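Local atomic coordinates of putative siderophore-degrading esterase (Eurofung) (Emericella nidulans, PDB entry 6GUO), a protein that hydrolyses the bacterial siderophore enterobactin as a specific esterase, releasing its iron inside the fungal cell. Residues A[228-233]-A[245-249]; A[51-57]-A[82-88]; A[173-179]-A[202-206]. All coordinates share one frame; numbering follows the deposited sequence.

The three contacts belong to one alpha/beta-hydrolase domain and follow along the chain in the order interaction 2, interaction 3, interaction 1. Interaction 2 pairs two central strands of the sheet, interaction 3 packs two helices beside it, and interaction 1 ties a loop to a helix at the surface. Interactions 1 and 2 lie on opposite sides of the chain's centre, their centres 35 Å apart. None touches another: nearest atoms of interactions 2 and 3 are about 10 Å apart. The side chains of Glu228 and Leu57 lie near, without touching, the likely nucleophile elbow around Ser165; Glu228 bonds His284, as the acid of the probable triad would, and helix 166-177 of interaction 3 follows the elbow.

Interaction 1: residues A[228-233]-A[245-249]; sequences EQYPVR and RQRAA
Pro231 lays its ring against the flank of helix 239-252, with CD 3.5 Å from Ala249 CB. The same alanine methyl comes to 3.2 Å from Glu228 O, while one turn earlier in the helix Gln246 CA lies 3.9 Å from Pro231 CG. Arg245 reaches the loop beyond the proline, at Val232. Its chain runs out extended and then bends about the CG-CD bond (chi3 -59°), which swings the guanidinium alongside the proline, NH1 standing 3.6 Å from Pro231 CB. Arg245 NH2 donates to Val232 O at 2.9 Å. This oxygen lies at the edge of the guanidinium, in its plane, whereas the nitrogen stands above the carbonyl plane, not on a lone pair, and the bond is bent (147°). A salt bridge from NE to Glu237 fixes the group. A water donates to both Glu228 O and Ala249 O. The Glu228 side chain starts away from helix 239-252 and bonds His284 and Ser189, consistent with the acid of a Ser-His-acid triad whose probable nucleophile is Ser165. The loop thus runs on from strand 219-225, packs on helix 239-252 and also bonds helix 254-268 through Gln229, to Asn255 and Asp256.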
ATOM      1  N   GLU A 228     -13.609  -0.838  12.792  1.00 18.39           N
ATOM      2  CA  GLU A 228     -12.831  -0.654  14.015  1.00 18.02           C
ATOM      3  C   GLU A 228     -13.715  -0.600  15.267  1.00 19.62           C
ATOM      4  O   GLU A 228     -13.444  -1.301  16.242  1.00 21.02           O
ATOM      5  CB  GLU A 228     -11.924   0.575  13.906  1.00 17.72           C
ATOM      6  CG  GLU A 228     -10.821   0.378  12.874  1.00 16.92           C
ATOM      7  CD  GLU A 228      -9.724   1.404  12.983  1.00 17.28           C
ATOM      8  OE1 GLU A 228      -9.024   1.401  14.015  1.00 18.58           O
ATOM      9  OE2 GLU A 228      -9.566   2.205  12.039  1.00 17.39           O
ATOM     10  N   GLN A 229     -14.782   0.193  15.222  1.00 19.96           N
ATOM     11  CA  GLN A 229     -15.779   0.209  16.305  1.00 21.37           C
ATOM     12  C   GLN A 229     -16.844  -0.887  16.161  1.00 22.64           C
ATOM     13  O   GLN A 229     -17.468  -1.271  17.152  1.00 23.15           O
ATOM     14  CB  GLN A 229     -16.454   1.576  16.384  1.00 22.51           C
ATOM     15  CG  GLN A 229     -17.272   1.805  17.648  1.00 23.72           C
ATOM     16  CD  GLN A 229     -17.772   3.230  17.775  1.00 24.82           C
ATOM     17  OE1 GLN A 229     -17.080   4.181  17.411  1.00 25.05           O
ATOM     18  NE2 GLN A 229     -18.980   3.386  18.303  1.00 25.90           N
ATOM     19  N   TYR A 230     -17.049  -1.380  14.937  1.00 23.01           N
ATOM     20  CA  TYR A 230     -18.089  -2.366  14.639  1.00 23.45           C
ATOM     21  C   TYR A 230     -17.485  -3.614  13.990  1.00 21.84           C
ATOM     22  O   TYR A 230     -17.646  -3.836  12.787  1.00 21.50           O
ATOM     23  CB  TYR A 230     -19.148  -1.726  13.739  1.00 23.62           C
ATOM     24  CG  TYR A 230     -19.786  -0.516  14.376  1.00 27.07           C
ATOM     25  CD1 TYR A 230     -20.796  -0.659  15.331  1.00 29.54           C
ATOM     26  CD2 TYR A 230     -19.363   0.773  14.051  1.00 26.91           C
ATOM     27  CE1 TYR A 230     -21.380   0.452  15.929  1.00 31.61           C
ATOM     28  CE2 TYR A 230     -19.940   1.891  14.643  1.00 28.53           C
ATOM     29  CZ  TYR A 230     -20.946   1.724  15.579  1.00 30.65           C
ATOM     30  OH  TYR A 230     -21.518   2.826  16.166  1.00 32.93           O
ATOM     31  N   PRO A 231     -16.781  -4.438  14.791  1.00 21.53           N
ATOM     32  CA  PRO A 231     -16.079  -5.586  14.217  1.00 21.04           C
ATOM     33  C   PRO A 231     -17.007  -6.648  13.626  1.00 21.09           C
ATOM     34  O   PRO A 231     -18.155  -6.791  14.055  1.00 21.23           O
ATOM     35  CB  PRO A 231     -15.269  -6.150  15.394  1.00 22.09           C
ATOM     36  CG  PRO A 231     -15.856  -5.556  16.616  1.00 23.33           C
ATOM     37  CD  PRO A 231     -16.471  -4.257  16.220  1.00 22.59           C
ATOM     38  N   VAL A 232     -16.483  -7.355  12.629  1.00 21.43           N
ATOM     39  CA  VAL A 232     -17.187  -8.408  11.916  1.00 22.65           C
ATOM     40  C   VAL A 232     -16.419  -9.701  12.154  1.00 23.02           C
ATOM     41  O   VAL A 232     -15.197  -9.744  11.995  1.00 23.08           O
ATOM     42  CB  VAL A 232     -17.257  -8.098  10.406  1.00 23.74           C
ATOM     43  CG1 VAL A 232     -17.864  -9.262   9.628  1.00 24.88           C
ATOM     44  CG2 VAL A 232     -18.052  -6.819  10.173  1.00 24.28           C
ATOM     45  N   ARG A 233     -17.139 -10.758  12.519  1.00 23.57           N
ATOM     46  CA  ARG A 233     -16.502 -12.025  12.825  1.00 26.37           C
ATOM     47  C   ARG A 233     -15.851 -12.600  11.575  1.00 25.89           C
ATOM     48  O   ARG A 233     -16.481 -12.672  10.515  1.00 26.26           O
ATOM     49  CB  ARG A 233     -17.503 -13.021  13.393  1.00 28.97           C
ATOM     50  CG  ARG A 233     -16.839 -14.289  13.886  1.00 30.62           C
ATOM     51  CD  ARG A 233     -17.738 -15.059  14.820  1.00 32.59           C
ATOM     52  NE  ARG A 233     -17.076 -16.266  15.299  1.00 34.01           N
ATOM     53  CZ  ARG A 233     -17.668 -17.232  15.995  1.00 37.89           C
ATOM     54  NH1 ARG A 233     -18.963 -17.154  16.316  1.00 42.66           N
ATOM     55  NH2 ARG A 233     -16.961 -18.291  16.380  1.00 38.52           N
ATOM     56  N   ARG A 245     -12.639  -8.942  20.769  1.00 24.71           N
ATOM     57  CA  ARG A 245     -12.538  -7.849  19.798  1.00 23.80           C
ATOM     58  C   ARG A 245     -13.717  -6.877  19.917  1.00 22.58           C
ATOM     59  O   ARG A 245     -13.527  -5.665  19.814  1.00 22.10           O
ATOM     60  CB  ARG A 245     -12.391  -8.376  18.359  1.00 24.08           C
ATOM     61  CG  ARG A 245     -11.103  -9.160  18.134  1.00 24.82           C
ATOM     62  CD  ARG A 245     -10.687  -9.234  16.674  1.00 24.10           C
ATOM     63  NE  ARG A 245     -11.700  -9.869  15.815  1.00 22.97           N
ATOM     64  CZ  ARG A 245     -12.424  -9.262  14.867  1.00 23.00           C
ATOM     65  NH1 ARG A 245     -12.304  -7.959  14.605  1.00 24.46           N
ATOM     66  NH2 ARG A 245     -13.292  -9.980  14.156  1.00 22.44           N
ATOM     67  N   GLN A 246     -14.921  -7.402  20.148  1.00 22.37           N
ATOM     68  CA  GLN A 246     -16.094  -6.553  20.410  1.00 22.31           C
ATOM     69  C   GLN A 246     -15.918  -5.679  21.645  1.00 22.72           C
ATOM     70  O   GLN A 246     -16.265  -4.495  21.619  1.00 22.84           O
ATOM     71  CB  GLN A 246     -17.362  -7.388  20.574  1.00 22.36           C
ATOM     72  CG  GLN A 246     -17.865  -8.002  19.286  1.00 22.81           C
ATOM     73  CD  GLN A 246     -19.181  -8.721  19.482  1.00 23.95           C
ATOM     74  OE1 GLN A 246     -19.286  -9.627  20.309  1.00 24.62           O
ATOM     75  NE2 GLN A 246     -20.194  -8.323  18.725  1.00 24.59           N
ATOM     76  N   ARG A 247     -15.385  -6.269  22.715  1.00 23.45           N
ATOM     77  CA  ARG A 247     -15.127  -5.543  23.960  1.00 25.27           C
ATOM     78  C   ARG A 247     -14.163  -4.385  23.726  1.00 24.68           C
ATOM     79  O   ARG A 247     -14.469  -3.241  24.069  1.00 24.61           O
ATOM     80  CB  ARG A 247     -14.563  -6.482  25.035  1.00 27.88           C
ATOM     81  CG  ARG A 247     -14.305  -5.814  26.380  1.00 31.13           C
ATOM     82  CD  ARG A 247     -13.707  -6.781  27.386  1.00 35.02           C
ATOM     83  NE  ARG A 247     -13.444  -6.122  28.667  1.00 38.66           N
ATOM     84  CZ  ARG A 247     -13.113  -6.739  29.803  1.00 41.66           C
ATOM     85  NH1 ARG A 247     -12.987  -8.065  29.863  1.00 43.43           N
ATOM     86  NH2 ARG A 247     -12.900  -6.016  30.900  1.00 43.17           N
ATOM     87  N   ALA A 248     -13.006  -4.696  23.147  1.00 24.57           N
ATOM     88  CA  ALA A 248     -11.988  -3.689  22.830  1.00 25.47           C
ATOM     89  C   ALA A 248     -12.529  -2.595  21.910  1.00 24.61           C
ATOM     90  O   ALA A 248     -12.284  -1.411  22.144  1.00 25.31           O
ATOM     91  CB  ALA A 248     -10.766  -4.348  22.205  1.00 26.13           C
ATOM     92  N   ALA A 249     -13.278  -2.997  20.881  1.00 23.42           N
ATOM     93  CA  ALA A 249     -13.888  -2.057  19.931  1.00 24.06           C
ATOM     94  C   ALA A 249     -14.843  -1.051  20.585  1.00 24.10           C
ATOM     95  O   ALA A 249     -14.809   0.138  20.262  1.00 24.75           O
ATOM     96  CB  ALA A 249     -14.615  -2.821  18.834  1.00 23.10           C
TER
HETATM   97  O   HOH W   1     -13.129   0.999  18.298  1.00 23.28           O

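Interaction 2: residues A[51-57]-A[82-88]; sequences SANAVYL and TGTVVIA
A parallel beta-alpha-beta unit, strand 52-58, helix 60-77 and strand 83-90, brings Asn53, Val55 and Leu57 into register with Thr84, Val86 and Ala88. Five backbone bonds of 2.8-3.0 Å join the strands: Asn53 N to Gly83 O, Val85 N to Asn53 O, Val55 N to Val85 O, Ile87 N to Val55 O and Leu57 N to Ile87 O. Each of these carbonyl oxygens also meets a CA-H of the facing strand. On the face packed against helix 60-77, Val55 CG1 and Val86 CG2 lie side by side at 3.9 Å. Leu57 crosses Val86 obliquely, its CD1 3.6 Å from Val86 CG1. The other face carries Tyr56 and Ile87, whose side chains run alongside each other. A chi2 of 94°, well off a staggered position, lays Ile87 CD1 over one face of the Tyr56 ring, 3.8 Å from its centroid, in a CH-pi contact; the same methyl meets Ala54 CB at 3.9 Å. At the start of the strands Thr82 CG2 lies against Asn53 ND2 at 3.6 Å, their side chains crossing at about a right angle. Two waters link that amide nitrogen to Thr82 OG1 and O, while Asn53 OD1 takes the backbone N-H of Arg158 on the next strand. A third water spans Ser51 O and Gly83 N. Waters thus supplement the pairing at its exposed start, while further along the backbone polar groups are met by strand-to-strand bonds, with mostly apolar side chains on both faces.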
ATOM      1  N   SER A  51      13.204  20.873  -6.469  1.00 22.00           N
ATOM      2  CA  SER A  51      12.703  21.006  -5.106  1.00 22.32           C
ATOM      3  C   SER A  51      11.987  19.720  -4.720  1.00 20.84           C
ATOM      4  O   SER A  51      11.838  18.806  -5.542  1.00 19.96           O
ATOM      5  CB  SER A  51      11.755  22.198  -5.009  1.00 24.20           C
ATOM      6  OG  SER A  51      12.431  23.390  -5.368  1.00 27.30           O
ATOM      7  N   ALA A  52      11.547  19.642  -3.471  1.00 19.56           N
ATOM      8  CA  ALA A  52      10.837  18.461  -2.994  1.00 19.99           C
ATOM      9  C   ALA A  52       9.907  18.782  -1.841  1.00 19.56           C
ATOM     10  O   ALA A  52      10.035  19.817  -1.192  1.00 21.65           O
ATOM     11  CB  ALA A  52      11.827  17.388  -2.570  1.00 19.83           C
ATOM     12  N   ASN A  53       8.956  17.886  -1.619  1.00 17.70           N
ATOM     13  CA  ASN A  53       8.202  17.836  -0.382  1.00 16.96           C
ATOM     14  C   ASN A  53       8.714  16.635   0.395  1.00 15.33           C
ATOM     15  O   ASN A  53       9.565  15.891  -0.099  1.00 14.81           O
ATOM     16  CB  ASN A  53       6.709  17.753  -0.681  1.00 17.99           C
ATOM     17  CG  ASN A  53       6.209  18.984  -1.418  1.00 19.37           C
ATOM     18  OD1 ASN A  53       6.576  20.105  -1.074  1.00 21.68           O
ATOM     19  ND2 ASN A  53       5.397  18.783  -2.449  1.00 21.83           N
ATOM     20  N   ALA A  54       8.239  16.478   1.622  1.00 14.79           N
ATOM     21  CA  ALA A  54       8.704  15.397   2.487  1.00 14.92           C
ATOM     22  C   ALA A  54       7.570  14.856   3.338  1.00 15.45           C
ATOM     23  O   ALA A  54       6.722  15.615   3.805  1.00 17.67           O
ATOM     24  CB  ALA A  54       9.840  15.880   3.371  1.00 14.63           C
ATOM     25  N   VAL A  55       7.561  13.540   3.534  1.00 14.16           N
ATOM     26  CA  VAL A  55       6.621  12.906   4.443  1.00 14.20           C
ATOM     27  C   VAL A  55       7.416  12.098   5.459  1.00 13.78           C
ATOM     28  O   VAL A  55       8.294  11.307   5.093  1.00 14.66           O
ATOM     29  CB  VAL A  55       5.546  12.056   3.718  1.00 15.10           C
ATOM     30  CG1 VAL A  55       6.145  10.923   2.896  1.00 16.21           C
ATOM     31  CG2 VAL A  55       4.524  11.533   4.717  1.00 15.36           C
ATOM     32  N   TYR A  56       7.118  12.352   6.732  1.00 13.66           N
ATOM     33  CA  TYR A  56       7.744  11.684   7.862  1.00 14.02           C
ATOM     34  C   TYR A  56       6.762  10.656   8.411  1.00 14.12           C
ATOM     35  O   TYR A  56       5.593  10.971   8.635  1.00 14.88           O
ATOM     36  CB  TYR A  56       8.148  12.712   8.931  1.00 14.73           C
ATOM     37  CG  TYR A  56       9.305  13.573   8.477  1.00 16.07           C
ATOM     38  CD1 TYR A  56      10.607  13.296   8.885  1.00 16.55           C
ATOM     39  CD2 TYR A  56       9.105  14.643   7.604  1.00 16.67           C
ATOM     40  CE1 TYR A  56      11.678  14.062   8.448  1.00 17.66           C
ATOM     41  CE2 TYR A  56      10.171  15.416   7.160  1.00 17.87           C
ATOM     42  CZ  TYR A  56      11.453  15.124   7.591  1.00 18.39           C
ATOM     43  OH  TYR A  56      12.513  15.881   7.152  1.00 19.79           O
ATOM     44  N   LEU A  57       7.239   9.430   8.613  1.00 14.29           N
ATOM     45  CA  LEU A  57       6.401   8.319   9.051  1.00 14.79           C
ATOM     46  C   LEU A  57       6.902   7.771  10.382  1.00 14.13           C
ATOM     47  O   LEU A  57       8.072   7.437  10.497  1.00 14.58           O
ATOM     48  CB  LEU A  57       6.440   7.193   8.017  1.00 16.34           C
ATOM     49  CG  LEU A  57       6.271   7.528   6.534  1.00 18.09           C
ATOM     50  CD1 LEU A  57       6.569   6.293   5.695  1.00 19.41           C
ATOM     51  CD2 LEU A  57       4.872   8.029   6.257  1.00 19.60           C
ATOM     52  N   THR A  82       5.825  17.918  -7.922  1.00 18.43           N
ATOM     53  CA  THR A  82       6.974  17.982  -7.037  1.00 17.19           C
ATOM     54  C   THR A  82       7.202  16.596  -6.437  1.00 17.25           C
ATOM     55  O   THR A  82       6.259  15.962  -5.958  1.00 17.91           O
ATOM     56  CB  THR A  82       6.744  19.018  -5.921  1.00 17.77           C
ATOM     57  OG1 THR A  82       6.471  20.300  -6.513  1.00 19.32           O
ATOM     58  CG2 THR A  82       7.957  19.130  -4.995  1.00 17.78           C
ATOM     59  N   GLY A  83       8.448  16.134  -6.497  1.00 16.45           N
ATOM     60  CA  GLY A  83       8.843  14.856  -5.917  1.00 15.94           C
ATOM     61  C   GLY A  83       8.795  14.908  -4.402  1.00 16.01           C
ATOM     62  O   GLY A  83       8.896  15.985  -3.807  1.00 16.60           O
ATOM     63  N   THR A  84       8.636  13.744  -3.781  1.00 15.58           N
ATOM     64  CA  THR A  84       8.523  13.648  -2.335  1.00 15.26           C
ATOM     65  C   THR A  84       9.556  12.678  -1.783  1.00 14.40           C
ATOM     66  O   THR A  84       9.704  11.560  -2.279  1.00 15.45           O
ATOM     67  CB  THR A  84       7.106  13.223  -1.905  1.00 15.36           C
ATOM     68  OG1 THR A  84       6.149  14.119  -2.479  1.00 16.81           O
ATOM     69  CG2 THR A  84       6.957  13.249  -0.390  1.00 15.12           C
ATOM     70  N   VAL A  85      10.277  13.133  -0.762  1.00 13.94           N
ATOM     71  CA  VAL A  85      11.196  12.294  -0.002  1.00 13.49           C
ATOM     72  C   VAL A  85      10.421  11.660   1.153  1.00 13.20           C
ATOM     73  O   VAL A  85       9.647  12.339   1.828  1.00 13.38           O
ATOM     74  CB  VAL A  85      12.400  13.123   0.513  1.00 13.29           C
ATOM     75  CG1 VAL A  85      13.283  12.318   1.464  1.00 13.48           C
ATOM     76  CG2 VAL A  85      13.221  13.629  -0.661  1.00 13.45           C
ATOM     77  N   VAL A  86      10.630  10.362   1.370  1.00 12.88           N
ATOM     78  CA  VAL A  86      10.018   9.636   2.483  1.00 12.63           C
ATOM     79  C   VAL A  86      11.085   9.435   3.545  1.00 13.20           C
ATOM     80  O   VAL A  86      12.189   8.984   3.237  1.00 13.68           O
ATOM     81  CB  VAL A  86       9.475   8.259   2.051  1.00 12.69           C
ATOM     82  CG1 VAL A  86       8.857   7.514   3.230  1.00 13.15           C
ATOM     83  CG2 VAL A  86       8.454   8.417   0.935  1.00 12.79           C
ATOM     84  N   ILE A  87      10.737   9.785   4.779  1.00 13.00           N
ATOM     85  CA  ILE A  87      11.595   9.589   5.941  1.00 12.91           C
ATOM     86  C   ILE A  87      10.814   8.773   6.963  1.00 13.20           C
ATOM     87  O   ILE A  87       9.869   9.266   7.580  1.00 13.71           O
ATOM     88  CB  ILE A  87      12.054  10.931   6.544  1.00 13.21           C
ATOM     89  CG1 ILE A  87      12.690  11.820   5.462  1.00 13.97           C
ATOM     90  CG2 ILE A  87      13.035  10.670   7.689  1.00 12.97           C
ATOM     91  CD1 ILE A  87      11.746  12.796   4.790  1.00 14.45           C
ATOM     92  N   ALA A  88      11.204   7.510   7.122  1.00 13.37           N
ATOM     93  CA  ALA A  88      10.537   6.598   8.032  1.00 13.73           C
ATOM     94  C   ALA A  88      11.385   6.471   9.282  1.00 14.65           C
ATOM     95  O   ALA A  88      12.551   6.118   9.190  1.00 16.39           O
ATOM     96  CB  ALA A  88      10.363   5.245   7.369  1.00 13.83           C
TER
HETATM   97  O   HOH W   2      10.547  17.744  -7.711  1.00 17.56           O
HETATM   98  O   HOH W   3       4.445  21.026  -4.475  1.00 26.87           O
HETATM   99  O   HOH W   4       4.025  16.720  -4.294  1.00 36.56           O

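Interaction 3: residues A[173-179]-A[202-206]; sequences HALFTKP and EARRF
His173 ND1 donates a short bond of 2.6 Å to Glu202 OE1, linking helix 166-177 to helix 199-208 in a helix-helix packing of the alpha/beta-hydrolase fold. The short helix axes approach to 8.8 Å and cross at 34°. The carboxylate lies at the imidazole edge, nearly coplanar with it, and OE1 uses its syn lone pair. Because His173 NE2 is bonded to Asp132, both ring nitrogens face carboxylates, which would probably favour a protonated ring. Thr177 secures the same turn: with its hydroxyl between backbone N and carbonyl carbon (chi1 66°), OG1 bonds His173 O at 2.8 Å, over one face of the imidazole toward its rim. Thr177 N reaches that oxygen from the other face of the carbonyl plane, while Thr177 CG2 rests against the Glu202 carboxylate. Alongside, Phe176 turns a face to the second helix, where Ala203 CA makes a CH-pi contact over the ring centre, 3.7 Å from the centroid. Phe176 CD1 meets Phe206 CG at 3.7 Å, the rings oblique; Pro179 and Phe206 slide past each other in opposite directions, CB meeting CE1. One water donates to Phe176 O at 2.8 Å and to Glu202 O, and accepts from Arg205 NH1.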
ATOM      1  N   HIS A 173      -1.017  14.792  18.910  1.00 16.75           N
ATOM      2  CA  HIS A 173      -0.221  15.471  19.941  1.00 17.50           C
ATOM      3  C   HIS A 173       0.706  16.546  19.350  1.00 17.30           C
ATOM      4  O   HIS A 173       0.780  17.656  19.878  1.00 18.47           O
ATOM      5  CB  HIS A 173       0.580  14.460  20.764  1.00 19.01           C
ATOM      6  CG  HIS A 173       1.480  15.096  21.772  1.00 20.88           C
ATOM      7  ND1 HIS A 173       1.001  15.723  22.901  1.00 21.92           N
ATOM      8  CD2 HIS A 173       2.825  15.238  21.803  1.00 21.41           C
ATOM      9  CE1 HIS A 173       2.015  16.206  23.595  1.00 22.78           C
ATOM     10  NE2 HIS A 173       3.133  15.928  22.949  1.00 22.02           N
ATOM     11  N   ALA A 174       1.385  16.220  18.249  1.00 14.52           N
ATOM     12  CA  ALA A 174       2.238  17.178  17.551  1.00 17.68           C
ATOM     13  C   ALA A 174       1.426  18.387  17.088  1.00 17.62           C
ATOM     14  O   ALA A 174       1.785  19.522  17.393  1.00 18.11           O
ATOM     15  CB  ALA A 174       2.938  16.518  16.372  1.00 17.71           C
ATOM     16  N   LEU A 175       0.314  18.135  16.390  1.00 17.89           N
ATOM     17  CA  LEU A 175      -0.595  19.207  15.951  1.00 18.00           C
ATOM     18  C   LEU A 175      -1.050  20.132  17.095  1.00 17.88           C
ATOM     19  O   LEU A 175      -0.963  21.357  16.977  1.00 17.65           O
ATOM     20  CB  LEU A 175      -1.827  18.616  15.243  1.00 18.17           C
ATOM     21  CG  LEU A 175      -2.990  19.555  14.901  1.00 18.69           C
ATOM     22  CD1 LEU A 175      -2.538  20.681  13.989  1.00 19.16           C
ATOM     23  CD2 LEU A 175      -4.132  18.779  14.263  1.00 19.04           C
ATOM     24  N   PHE A 176      -1.522  19.548  18.192  1.00 17.90           N
ATOM     25  CA  PHE A 176      -2.161  20.328  19.254  1.00 18.99           C
ATOM     26  C   PHE A 176      -1.179  21.097  20.133  1.00 19.55           C
ATOM     27  O   PHE A 176      -1.541  22.144  20.651  1.00 22.60           O
ATOM     28  CB  PHE A 176      -3.076  19.451  20.124  1.00 19.19           C
ATOM     29  CG  PHE A 176      -4.202  18.786  19.364  1.00 19.44           C
ATOM     30  CD1 PHE A 176      -4.853  19.434  18.309  1.00 19.87           C
ATOM     31  CD2 PHE A 176      -4.626  17.511  19.718  1.00 19.43           C
ATOM     32  CE1 PHE A 176      -5.883  18.814  17.624  1.00 19.94           C
ATOM     33  CE2 PHE A 176      -5.657  16.889  19.033  1.00 19.71           C
ATOM     34  CZ  PHE A 176      -6.287  17.541  17.985  1.00 20.02           C
ATOM     35  N   THR A 177       0.046  20.592  20.289  1.00 15.70           N
ATOM     36  CA  THR A 177       1.050  21.232  21.158  1.00 22.58           C
ATOM     37  C   THR A 177       2.153  21.992  20.412  1.00 24.50           C
ATOM     38  O   THR A 177       2.730  22.936  20.966  1.00 27.88           O
ATOM     39  CB  THR A 177       1.697  20.206  22.109  1.00 25.39           C
ATOM     40  OG1 THR A 177       2.456  19.253  21.365  1.00 24.65           O
ATOM     41  CG2 THR A 177       0.632  19.486  22.928  1.00 26.33           C
ATOM     42  N   LYS A 178       2.454  21.586  19.179  1.00 24.79           N
ATOM     43  CA  LYS A 178       3.483  22.241  18.372  1.00 27.05           C
ATOM     44  C   LYS A 178       3.014  22.280  16.905  1.00 24.23           C
ATOM     45  O   LYS A 178       3.615  21.641  16.045  1.00 23.34           O
ATOM     46  CB  LYS A 178       4.824  21.507  18.561  1.00 33.06           C
ATOM     47  CG  LYS A 178       6.064  22.342  18.245  1.00 39.70           C
ATOM     48  CD  LYS A 178       7.342  21.756  18.849  1.00 47.89           C
ATOM     49  CE  LYS A 178       7.933  20.632  18.006  1.00 53.97           C
ATOM     50  NZ  LYS A 178       9.192  20.079  18.585  1.00 57.47           N
ATOM     51  N   PRO A 179       1.929  23.040  16.620  1.00 23.68           N
ATOM     52  CA  PRO A 179       1.285  23.001  15.294  1.00 23.24           C
ATOM     53  C   PRO A 179       2.163  23.384  14.094  1.00 22.77           C
ATOM     54  O   PRO A 179       1.867  22.961  12.977  1.00 23.32           O
ATOM     55  CB  PRO A 179       0.107  23.981  15.432  1.00 23.24           C
ATOM     56  CG  PRO A 179       0.407  24.804  16.630  1.00 23.48           C
ATOM     57  CD  PRO A 179       1.204  23.930  17.545  1.00 23.92           C
ATOM     58  N   GLU A 202      -5.718  18.236  25.208  1.00 25.74           N
ATOM     59  CA  GLU A 202      -4.804  18.974  24.328  1.00 27.01           C
ATOM     60  C   GLU A 202      -5.530  19.577  23.122  1.00 24.91           C
ATOM     61  O   GLU A 202      -5.238  20.701  22.733  1.00 24.25           O
ATOM     62  CB  GLU A 202      -3.643  18.088  23.874  1.00 28.33           C
ATOM     63  CG  GLU A 202      -2.754  17.639  25.025  1.00 31.12           C
ATOM     64  CD  GLU A 202      -1.507  16.902  24.574  1.00 32.72           C
ATOM     65  OE1 GLU A 202      -1.493  16.353  23.452  1.00 32.16           O
ATOM     66  OE2 GLU A 202      -0.533  16.864  25.356  1.00 34.81           O
ATOM     67  N   ALA A 203      -6.477  18.833  22.548  1.00 25.05           N
ATOM     68  CA  ALA A 203      -7.322  19.340  21.453  1.00 24.95           C
ATOM     69  C   ALA A 203      -8.066  20.621  21.837  1.00 26.69           C
ATOM     70  O   ALA A 203      -8.081  21.588  21.077  1.00 25.13           O
ATOM     71  CB  ALA A 203      -8.323  18.280  21.017  1.00 24.09           C
ATOM     72  N   ARG A 204      -8.673  20.620  23.022  1.00 29.00           N
ATOM     73  CA  ARG A 204      -9.455  21.772  23.494  1.00 30.93           C
ATOM     74  C   ARG A 204      -8.589  22.977  23.862  1.00 31.75           C
ATOM     75  O   ARG A 204      -9.008  24.116  23.659  1.00 30.98           O
ATOM     76  CB  ARG A 204     -10.376  21.363  24.649  1.00 34.48           C
ATOM     77  CG  ARG A 204     -11.589  20.586  24.154  1.00 38.36           C
ATOM     78  CD  ARG A 204     -12.119  19.570  25.151  1.00 42.13           C
ATOM     79  NE  ARG A 204     -12.991  18.600  24.483  1.00 45.46           N
ATOM     80  CZ  ARG A 204     -13.408  17.444  25.005  1.00 47.12           C
ATOM     81  NH1 ARG A 204     -13.049  17.066  26.233  1.00 47.58           N
ATOM     82  NH2 ARG A 204     -14.200  16.650  24.286  1.00 48.60           N
ATOM     83  N   ARG A 205      -7.392  22.726  24.394  1.00 31.77           N
ATOM     84  CA  ARG A 205      -6.399  23.790  24.611  1.00 35.98           C
ATOM     85  C   ARG A 205      -5.956  24.388  23.271  1.00 34.50           C
ATOM     86  O   ARG A 205      -5.823  25.608  23.145  1.00 36.07           O
ATOM     87  CB  ARG A 205      -5.193  23.259  25.401  1.00 40.23           C
ATOM     88  CG  ARG A 205      -4.079  24.272  25.642  1.00 44.99           C
ATOM     89  CD  ARG A 205      -3.085  23.770  26.679  1.00 51.02           C
ATOM     90  NE  ARG A 205      -1.900  24.628  26.784  1.00 55.19           N
ATOM     91  CZ  ARG A 205      -0.804  24.554  26.018  1.00 57.21           C
ATOM     92  NH1 ARG A 205      -0.687  23.651  25.041  1.00 57.82           N
ATOM     93  NH2 ARG A 205       0.199  25.404  26.234  1.00 58.20           N
ATOM     94  N   PHE A 206      -5.736  23.527  22.278  1.00 31.17           N
ATOM     95  CA  PHE A 206      -5.427  23.974  20.918  1.00 30.80           C
ATOM     96  C   PHE A 206      -6.576  24.789  20.325  1.00 30.95           C
ATOM     97  O   PHE A 206      -6.345  25.842  19.739  1.00 31.31           O
ATOM     98  CB  PHE A 206      -5.087  22.786  20.008  1.00 28.80           C
ATOM     99  CG  PHE A 206      -4.971  23.148  18.555  1.00 28.03           C
ATOM    100  CD1 PHE A 206      -3.789  23.678  18.049  1.00 28.17           C
ATOM    101  CD2 PHE A 206      -6.047  22.963  17.688  1.00 27.23           C
ATOM    102  CE1 PHE A 206      -3.679  24.016  16.706  1.00 27.64           C
ATOM    103  CE2 PHE A 206      -5.944  23.302  16.349  1.00 27.82           C
ATOM    104  CZ  PHE A 206      -4.759  23.827  15.856  1.00 27.63           C
TER
HETATM  105  O   HOH W   5      -2.542  21.835  23.270  1.00 32.57           O
HETATM  106  O   HOH W   6       2.080  23.495  23.770  1.00 35.53           O